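Local coordinates for protein Bse634I restriction endonuclease (Geobacillus stearothermophilus, PDB 1KNV) that probably cuts double-stranded DNA as a metal-dependent restriction endonuclease of the PD-(D/E)XK superfamily, at residues 29-34 / 49-54. Numbering follows the deposited sequence.
Sequences ALIELY and KLENYV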
loop_
_atom_site.group_PDB
_atom_site.type_symbol
_atom_site.label_atom_id
_atom_site.label_comp_id
_atom_site.label_asym_id
_atom_site.label_seq_id
_atom_site.Cartn_x
_atom_site.Cartn_y
_atom_site.Cartn_z
ATOM N N ALA B 29 20.708 -41.174 26.014
ATOM C CA ALA B 29 21.442 -40.460 27.045
ATOM C C ALA B 29 20.435 -39.751 27.936
ATOM O O ALA B 29 20.553 -39.779 29.163
ATOM C CB ALA B 29 22.389 -39.443 26.417
ATOM N N LEU B 30 19.438 -39.125 27.310
ATOM C CA LEU B 30 18.403 -38.390 28.038
ATOM C C LEU B 30 17.587 -39.283 28.956
ATOM O O LEU B 30 17.395 -38.974 30.131
ATOM C CB LEU B 30 17.461 -37.687 27.060
ATOM C CG LEU B 30 18.007 -36.433 26.386
ATOM C CD1 LEU B 30 17.058 -35.995 25.306
ATOM C CD2 LEU B 30 18.183 -35.336 27.406
ATOM N N ILE B 31 17.099 -40.386 28.408
ATOM C CA ILE B 31 16.292 -41.321 29.173
ATOM C C ILE B 31 17.076 -41.897 30.349
ATOM O O ILE B 31 16.585 -41.931 31.478
ATOM C CB ILE B 31 15.801 -42.462 28.273
ATOM C CG1 ILE B 31 15.023 -41.878 27.094
ATOM C CG2 ILE B 31 14.923 -43.410 29.066
ATOM C CD1 ILE B 31 14.553 -42.909 26.127
ATOM N N GLU B 32 18.298 -42.341 30.068
ATOM C CA GLU B 32 19.172 -42.915 31.080
ATOM C C GLU B 32 19.442 -41.947 32.219
ATOM O O GLU B 32 19.596 -42.370 33.361
ATOM C CB GLU B 32 20.505 -43.358 30.446
ATOM C CG GLU B 32 20.449 -44.747 29.806
ATOM C CD GLU B 32 21.687 -45.051 28.979
ATOM O OE1 GLU B 32 22.772 -44.540 29.337
ATOM O OE2 GLU B 32 21.567 -45.801 27.986
ATOM N N LEU B 33 19.496 -40.656 31.922
ATOM C CA LEU B 33 19.781 -39.688 32.973
ATOM C C LEU B 33 18.530 -38.990 33.505
ATOM O O LEU B 33 18.610 -38.212 34.453
ATOM C CB LEU B 33 20.777 -38.645 32.492
ATOM C CG LEU B 33 22.168 -39.114 32.128
ATOM C CD1 LEU B 33 23.033 -37.930 31.730
ATOM C CD2 LEU B 33 22.724 -39.815 33.329
ATOM N N TYR B 34 17.369 -39.287 32.926
ATOM C CA TYR B 34 16.130 -38.679 33.404
ATOM C C TYR B 34 14.975 -39.665 33.572
ATOM O O TYR B 34 13.861 -39.435 33.107
ATOM C CB TYR B 34 15.714 -37.519 32.500
ATOM C CG TYR B 34 16.761 -36.424 32.440
ATOM C CD1 TYR B 34 17.716 -36.401 31.432
ATOM C CD2 TYR B 34 16.816 -35.440 33.413
ATOM C CE1 TYR B 34 18.706 -35.422 31.399
ATOM C CE2 TYR B 34 17.802 -34.464 33.390
ATOM C CZ TYR B 34 18.738 -34.468 32.379
ATOM O OH TYR B 34 19.725 -33.510 32.350
ATOM N N LYS B 49 26.575 -32.079 31.772
ATOM C CA LYS B 49 26.395 -33.354 32.461
ATOM C C LYS B 49 26.165 -34.477 31.472
ATOM O O LYS B 49 26.807 -35.524 31.547
ATOM C CB LYS B 49 25.210 -33.258 33.411
ATOM C CG LYS B 49 24.547 -34.580 33.735
ATOM C CD LYS B 49 23.284 -34.328 34.536
ATOM C CE LYS B 49 22.516 -35.604 34.815
ATOM N NZ LYS B 49 21.233 -35.293 35.518
ATOM N N LEU B 50 25.229 -34.257 30.555
ATOM C CA LEU B 50 24.919 -35.238 29.533
ATOM C C LEU B 50 26.183 -35.526 28.729
ATOM O O LEU B 50 26.503 -36.683 28.456
ATOM C CB LEU B 50 23.802 -34.712 28.617
ATOM C CG LEU B 50 22.370 -34.818 29.162
ATOM C CD1 LEU B 50 21.458 -33.828 28.478
ATOM C CD2 LEU B 50 21.858 -36.230 28.951
ATOM N N GLU B 51 26.909 -34.475 28.363
ATOM C CA GLU B 51 28.137 -34.642 27.595
ATOM C C GLU B 51 29.144 -35.512 28.340
ATOM O O GLU B 51 29.605 -36.537 27.821
ATOM C CB GLU B 51 28.768 -33.284 27.285
ATOM C CG GLU B 51 30.084 -33.411 26.534
ATOM C CD GLU B 51 30.481 -32.143 25.814
ATOM O OE1 GLU B 51 31.557 -32.145 25.182
ATOM O OE2 GLU B 51 29.721 -31.150 25.872
ATOM N N ASN B 52 29.485 -35.089 29.553
ATOM C CA ASN B 52 30.429 -35.822 30.376
ATOM C C ASN B 52 29.950 -37.249 30.576
ATOM O O ASN B 52 30.750 -38.185 30.585
ATOM C CB ASN B 52 30.597 -35.141 31.723
ATOM C CG ASN B 52 31.090 -33.726 31.587
ATOM O OD1 ASN B 52 31.891 -33.424 30.703
ATOM N ND2 ASN B 52 30.626 -32.847 32.469
ATOM N N TYR B 53 28.645 -37.422 30.734
ATOM C CA TYR B 53 28.114 -38.758 30.909
ATOM C C TYR B 53 28.488 -39.622 29.719
ATOM O O TYR B 53 28.991 -40.728 29.877
ATOM C CB TYR B 53 26.605 -38.736 31.016
ATOM C CG TYR B 53 26.017 -40.123 31.045
ATOM C CD1 TYR B 53 26.187 -40.953 32.153
ATOM C CD2 TYR B 53 25.265 -40.598 29.978
ATOM C CE1 TYR B 53 25.612 -42.221 32.196
ATOM C CE2 TYR B 53 24.687 -41.864 30.008
ATOM C CZ TYR B 53 24.859 -42.667 31.120
ATOM O OH TYR B 53 24.256 -43.901 31.162
ATOM N N VAL B 54 28.218 -39.122 28.520
ATOM C CA VAL B 54 28.549 -39.871 27.314
ATOM C C VAL B 54 30.065 -40.066 27.245
ATOM O O VAL B 54 30.549 -41.105 26.795
ATOM C CB VAL B 54 28.046 -39.137 26.043
ATOM C CG1 VAL B 54 28.565 -39.827 24.788
ATOM C CG2 VAL B 54 26.520 -39.117 26.034
#
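Two helices near the N-terminus, 26-33 and 43-60, pack crosswise here, where the axes of 29-33 and 49-54 come within 10.5 Å of each other at 100°, and L33 is the side chain that plugs into the second helix. Its CD1 sits between L50 and Y53, 3.7 Å from Y53 CB and only 3.5 Å from L50 CD2, tight for two methyls. The other branch, CD2, lies over the centre of the Y53 ring, a CH-pi contact with the methyl 3.9 Å from the ring centroid. With CG anti to the backbone N (chi1 174°), the Y53 ring extends toward helix 26-33, and at its far end OH donates a hydrogen bond to E32 OE1, modelled at 2.4 Å, a length probably too short to be exact. That oxygen meets the ring at its edge, with carboxylate and ring planes 77° apart. Deeper in, L50 CD1 touches L30 CD2 at 3.8 Å, and both leucines rest on W78 of helix 68-93. L50 CD2 also approaches the Y34 ring edge, 4.1 Å from CE1. Along the solvent side, the extended K49 chain lays CE 3.9 Å from L33 CD1. A phenylalanine in place of Y53 would probably leave E32 OE1 without its phenol donor and the carboxylate less firmly fixed. The crossing thus joins a leucine-rich interior to a polar cluster in which the phenol and N9 N, which bonds OE2, would help stabilise the negative charge of E32, while S8 OG bonds to both E32 OE1 and Y53 OH.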